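PDB 6P74: OLD nuclease from Thermus scotoductus, which degrades linear and supercoiled double-stranded DNA as a metal-dependent exodeoxyribonuclease, nicks circular DNA, and hydrolyses ATP in a DNA-stimulated manner. Local coordinates for residues 165-168 with 169-172; 224-227 with 228-231; 259-262 with 263-266. All coordinates share one frame; numbering follows the deposited sequence.

Contact 1 of 3, residues 165-168 with 169-172; sequences REFK and LQDN
Gln170 folds back from the first turn of helix 170-184 onto Phe167, and its side chain meets the ring and then the backbone carbonyl of that residue. Gln170 CB stands 3.9 Å from Phe167 CE2. One bond further on the touch tightens, with Gln170 CG 3.2 Å from the same CE2. A bend at chi2 (85°) then turns the chain back along the phenylalanine, the two side chains running past each other in opposite directions, and Gln170 CD comes to lie 3.3 Å from Phe167 CD2. At the tip the amide divides its contacts: Gln170 OE1 packs against the backbone of Lys168, 3.3 Å from Lys168 C, while Gln170 NE2 gives a weak, bent hydrogen bond to Phe167 O (2.8 Å). The amide is turned 69° from the ring plane.

The connection is a tight link between helices 154-166 and 170-184 of the dimerization domain. Leu169 occupies the N-cap position of the second helix, and the glutamine right behind it bonds back to the linker.

Phe167 has its CG anti to its own nitrogen (chi1 -177°), which directs the ring forward along the chain and over the Leu169 backbone. Leu169 N lies 3.6 Å above the ring plane, over its centre, and Leu169 CB packs at 3.8 Å from Phe167 CE1, the two side chains crossing nearly at right angles. Elsewhere Phe167 meets Phe228 edge-to-face, and both Phe167 and Leu169 pack on Leu183 of the second subunit.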
# COMPACT_ATOMS: atom_id res chain seq x y z
N ARG A 165 12.70 10.35 30.53
CA ARG A 165 12.18 11.05 31.70
C ARG A 165 13.31 11.45 32.64
O ARG A 165 13.58 12.63 32.84
CB ARG A 165 11.15 10.17 32.40
CG ARG A 165 10.28 10.86 33.44
CD ARG A 165 8.93 10.12 33.56
NE ARG A 165 9.10 8.66 33.59
CZ ARG A 165 8.20 7.79 33.13
NH1 ARG A 165 7.07 8.22 32.59
NH2 ARG A 165 8.44 6.48 33.20
N GLU A 166 14.00 10.46 33.22
CA GLU A 166 15.03 10.73 34.22
C GLU A 166 16.32 11.27 33.62
O GLU A 166 17.30 11.41 34.35
CB GLU A 166 15.33 9.47 35.02
CG GLU A 166 14.15 8.95 35.79
CD GLU A 166 14.26 7.47 36.06
OE1 GLU A 166 15.22 7.07 36.76
OE2 GLU A 166 13.42 6.71 35.54
N PHE A 167 16.34 11.57 32.32
CA PHE A 167 17.52 12.16 31.73
C PHE A 167 17.77 13.55 32.30
O PHE A 167 16.84 14.36 32.44
CB PHE A 167 17.37 12.24 30.22
CG PHE A 167 18.58 12.78 29.51
CD1 PHE A 167 19.82 12.17 29.67
CD2 PHE A 167 18.47 13.87 28.65
CE1 PHE A 167 20.93 12.65 29.01
CE2 PHE A 167 19.58 14.36 27.97
CZ PHE A 167 20.81 13.75 28.15
N LYS A 168 19.04 13.85 32.62
CA LYS A 168 19.37 15.13 33.24
C LYS A 168 20.66 15.76 32.70
O LYS A 168 21.12 16.76 33.26
CB LYS A 168 19.46 14.96 34.76
CG LYS A 168 18.13 14.64 35.43
CD LYS A 168 18.28 13.67 36.61
CE LYS A 168 19.08 14.29 37.74
NZ LYS A 168 18.51 15.59 38.20
N LEU A 169 21.25 15.23 31.62
CA LEU A 169 22.48 15.76 31.04
C LEU A 169 22.25 16.42 29.69
O LEU A 169 23.13 16.37 28.82
CB LEU A 169 23.53 14.65 30.92
CG LEU A 169 24.02 14.16 32.27
CD1 LEU A 169 25.05 13.06 32.10
CD2 LEU A 169 24.59 15.34 33.02
N GLN A 170 21.09 17.05 29.50
CA GLN A 170 20.75 17.64 28.20
C GLN A 170 21.75 18.71 27.81
O GLN A 170 22.15 18.79 26.64
CB GLN A 170 19.33 18.23 28.23
CG GLN A 170 18.21 17.22 28.42
CD GLN A 170 17.94 16.89 29.89
OE1 GLN A 170 18.59 17.42 30.79
NE2 GLN A 170 16.97 16.01 30.13
N ASP A 171 22.17 19.54 28.77
CA ASP A 171 23.09 20.63 28.46
C ASP A 171 24.44 20.10 28.01
O ASP A 171 25.02 20.60 27.04
CB ASP A 171 23.25 21.54 29.67
CG ASP A 171 22.02 22.38 29.94
OD1 ASP A 171 21.16 22.48 29.03
OD2 ASP A 171 21.92 22.94 31.05
N ASN A 172 24.97 19.10 28.70
CA ASN A 172 26.25 18.55 28.27
C ASN A 172 26.13 17.90 26.90
O ASN A 172 27.01 18.06 26.05
CB ASN A 172 26.77 17.56 29.31
CG ASN A 172 28.24 17.76 29.61
OD1 ASN A 172 29.05 16.85 29.45
ND2 ASN A 172 28.60 18.97 30.03

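Contact 2 of 3, residues 224-227 with 228-231; sequences PANP and FNSL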
# COMPACT_ATOMS: atom_id res chain seq x y z
N PRO A 224 19.05 17.84 19.75
CA PRO A 224 19.87 17.83 20.98
C PRO A 224 19.05 18.07 22.24
O PRO A 224 19.48 17.66 23.32
CB PRO A 224 20.89 18.95 20.74
CG PRO A 224 20.33 19.78 19.63
CD PRO A 224 19.50 18.86 18.78
N ALA A 225 17.88 18.70 22.12
CA ALA A 225 17.01 18.87 23.28
C ALA A 225 16.40 17.54 23.72
O ALA A 225 16.31 17.26 24.93
CB ALA A 225 15.91 19.88 22.96
N ASN A 226 15.99 16.71 22.77
CA ASN A 226 15.33 15.43 23.03
C ASN A 226 16.07 14.33 22.27
O ASN A 226 15.60 13.85 21.23
CB ASN A 226 13.86 15.47 22.64
CG ASN A 226 13.10 14.24 23.09
OD1 ASN A 226 13.52 13.52 24.00
ND2 ASN A 226 11.96 13.98 22.45
N PRO A 227 17.24 13.91 22.76
CA PRO A 227 18.09 12.99 21.97
C PRO A 227 17.53 11.58 21.86
O PRO A 227 17.69 10.94 20.82
CB PRO A 227 19.42 13.02 22.73
CG PRO A 227 19.03 13.32 24.14
CD PRO A 227 17.86 14.27 24.05
N PHE A 228 16.86 11.08 22.91
CA PHE A 228 16.25 9.76 22.88
C PHE A 228 15.15 9.63 21.82
O PHE A 228 14.59 8.54 21.67
CB PHE A 228 15.73 9.43 24.28
CG PHE A 228 16.81 9.40 25.31
CD1 PHE A 228 17.61 8.28 25.46
CD2 PHE A 228 17.07 10.51 26.09
CE1 PHE A 228 18.63 8.25 26.39
CE2 PHE A 228 18.09 10.49 27.02
CZ PHE A 228 18.87 9.35 27.18
N ASN A 229 14.83 10.69 21.08
CA ASN A 229 13.88 10.59 19.97
C ASN A 229 14.54 10.26 18.64
O ASN A 229 13.84 10.05 17.65
CB ASN A 229 13.09 11.90 19.81
CG ASN A 229 11.70 11.81 20.41
OD1 ASN A 229 11.43 10.96 21.27
ND2 ASN A 229 10.81 12.68 19.95
N SER A 230 15.86 10.22 18.58
CA SER A 230 16.58 9.82 17.39
C SER A 230 17.42 8.57 17.62
O SER A 230 18.11 8.12 16.70
CB SER A 230 17.47 10.97 16.90
OG SER A 230 17.26 12.14 17.69
N LEU A 231 17.41 8.01 18.83
CA LEU A 231 18.17 6.80 19.09
C LEU A 231 17.57 5.63 18.32
O LEU A 231 16.35 5.50 18.19
CB LEU A 231 18.17 6.51 20.59
CG LEU A 231 19.48 6.25 21.31
CD1 LEU A 231 20.56 7.29 21.00
CD2 LEU A 231 19.19 6.22 22.79
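The flat groups of Asn226 and Asn229 meet with their amide planes 45° apart, Asn226 ND2 standing over one face of the Asn229 amide, 3.0 Å from Asn229 CG. Despite this closeness the two amides are not hydrogen-bonded to each other: the angle from Asn226 ND2 to Asn229 OD1 is poor, and the ND2 atoms, as modelled, are two donors side by side. The other end of the Asn226 amide is engaged elsewhere, OD1 accepting a hydrogen bond from Arg164 NE, which ties the turn to helix 154-166. With chi1 at -172° the Asn226 amide branches off beside its own carbonyl carbon, and this swings it forward to Asn229.

The Phe228 ring receives the Pro227 ring obliquely, Pro227 CG lying 3.9 Å from Phe228 CD2. The same phenyl group touches Val163 on helix 154-166, while Leu184 of the second subunit packs on both Pro227 and Phe228.

The backbone of the same residues coils tightly. Asn229 N donates to Asn226 O (3.3 Å), and Ser230 N follows with a nearly straight bond to Pro227 O (3.0 Å, 170° at the hydrogen). Ser230 OG adds a weak bond to Pro227 O at 3.4 Å, so this carbonyl oxygen takes a good bond from the amide of Ser230 and a weak one from its hydroxyl.

Two successive bonds from residue i+3 to residue i are the signature of a 3-10 turn; here it forms part of the connection between strands 217-220 and 232-235 of the dimerization domain.

Contact 3 of 3, residues 259-262 with 263-266; sequences IFEA and FRQL
Phe263 lies alongside Ile259 one helical turn earlier, the two side chains pointing the same way, with Phe263 CE2 3.8 Å from Ile259 CG2. Its backbone N bonds to Ile259 O, and the Phe260 backbone borders the ring, its CA at the edge. Ile155 and Leu159 of helix 154-166 also pack on Phe263.

Arg264 follows, its chain bent at chi2 and chi3 to bring the guanidinium back to Glu261. The salt bridge is modelled very close, 2.5 Å between Arg264 NH2 and Glu261 OE1. Its geometry is not the flat, two-pronged kind: OE1 sits over a face of the guanidinium and so not along an N-H, and the two planes stand 75° apart.

Gln265 reaches the other carboxylate oxygen with an extended chain. Gln265 NE2 donates to Glu261 OE2 at 3.0 Å, almost straight (171°), on the anti side of that oxygen. At Leu266 the backbone N closes the next helical bond, to Ala262 O, though the position of that oxygen is less certain.

Glu261, although buried, thus has both oxygens occupied by partners three and four residues ahead. The arginine charge should favour its carboxylate form, and would in turn be partly offset by it, with a weaker, long ion pair from Arg264 to Glu296, where Arg292 brings a second guanidinium close to Arg264.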
# COMPACT_ATOMS: atom_id res chain seq x y z
N ILE A 259 13.43 -6.14 21.77
CA ILE A 259 12.73 -4.97 22.30
C ILE A 259 11.56 -5.42 23.17
O ILE A 259 11.36 -4.92 24.28
CB ILE A 259 12.26 -4.03 21.16
CG1 ILE A 259 13.45 -3.24 20.60
CG2 ILE A 259 11.23 -3.03 21.67
CD1 ILE A 259 13.20 -2.81 19.18
N PHE A 260 10.79 -6.40 22.69
CA PHE A 260 9.66 -6.87 23.48
C PHE A 260 10.10 -7.56 24.76
O PHE A 260 9.41 -7.48 25.78
CB PHE A 260 8.79 -7.79 22.64
CG PHE A 260 7.79 -7.06 21.81
CD1 PHE A 260 6.54 -6.75 22.33
CD2 PHE A 260 8.09 -6.67 20.52
CE1 PHE A 260 5.60 -6.08 21.57
CE2 PHE A 260 7.16 -5.99 19.76
CZ PHE A 260 5.92 -5.69 20.28
N GLU A 261 11.24 -8.24 24.73
CA GLU A 261 11.78 -8.81 25.95
C GLU A 261 12.20 -7.72 26.93
O GLU A 261 12.07 -7.90 28.15
CB GLU A 261 12.95 -9.74 25.61
CG GLU A 261 13.73 -10.29 26.81
CD GLU A 261 12.91 -11.15 27.77
OE1 GLU A 261 11.80 -11.58 27.39
OE2 GLU A 261 13.37 -11.39 28.92
N ALA A 262 12.69 -6.57 26.44
CA ALA A 262 12.99 -5.49 27.38
C ALA A 262 11.70 -4.93 28.00
O ALA A 262 11.65 -4.67 29.21
CB ALA A 262 13.79 -4.39 26.69
N PHE A 263 10.64 -4.77 27.20
CA PHE A 263 9.35 -4.35 27.74
C PHE A 263 8.91 -5.23 28.89
O PHE A 263 8.47 -4.74 29.94
CB PHE A 263 8.28 -4.37 26.65
CG PHE A 263 8.22 -3.13 25.82
CD1 PHE A 263 8.19 -1.88 26.41
CD2 PHE A 263 8.16 -3.21 24.44
CE1 PHE A 263 8.12 -0.74 25.64
CE2 PHE A 263 8.10 -2.07 23.67
CZ PHE A 263 8.08 -0.84 24.26
N ARG A 264 8.99 -6.55 28.71
CA ARG A 264 8.48 -7.46 29.72
C ARG A 264 9.26 -7.33 31.02
O ARG A 264 8.68 -7.40 32.11
CB ARG A 264 8.52 -8.90 29.22
CG ARG A 264 7.68 -9.83 30.07
CD ARG A 264 8.55 -10.84 30.75
NE ARG A 264 9.18 -11.69 29.76
CZ ARG A 264 10.25 -12.44 30.00
NH1 ARG A 264 10.82 -12.42 31.20
NH2 ARG A 264 10.76 -13.19 29.03
N GLN A 265 10.58 -7.14 30.91
CA GLN A 265 11.40 -6.92 32.10
C GLN A 265 11.15 -5.55 32.71
O GLN A 265 11.23 -5.41 33.94
CB GLN A 265 12.88 -7.07 31.76
CG GLN A 265 13.22 -8.41 31.18
CD GLN A 265 14.70 -8.69 31.29
OE1 GLN A 265 15.41 -8.04 32.05
NE2 GLN A 265 15.17 -9.67 30.52
N LEU A 266 10.87 -4.53 31.90
CA LEU A 266 10.62 -3.20 32.44
C LEU A 266 9.25 -3.11 33.10
O LEU A 266 9.02 -2.21 33.92
CB LEU A 266 10.74 -2.12 31.36
CG LEU A 266 12.16 -1.60 31.06
CD1 LEU A 266 12.81 -0.98 32.29
CD2 LEU A 266 13.06 -2.69 30.46

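In the fold
Contacts 1, 2 and 3 follow one another in series along the chain, none nested in or crossing another. Contact 1 closes the short link between helices 154-166 and 170-184. Contact 2 closes a turn within the connection from strand 217-220 to strand 232-235, and the chain there returns to touch contact 1, with centres about 10 Å apart. Contact 3 closes no loop, being successive turns of helix 246-266 in the ATPase domain; its centre is about 23 and 21 Å from those of contacts 1 and 2, which it does not touch. Helix 154-166 packs against both 228-231 and 259-266, bridging the two domains, and all three contacts meet the second subunit.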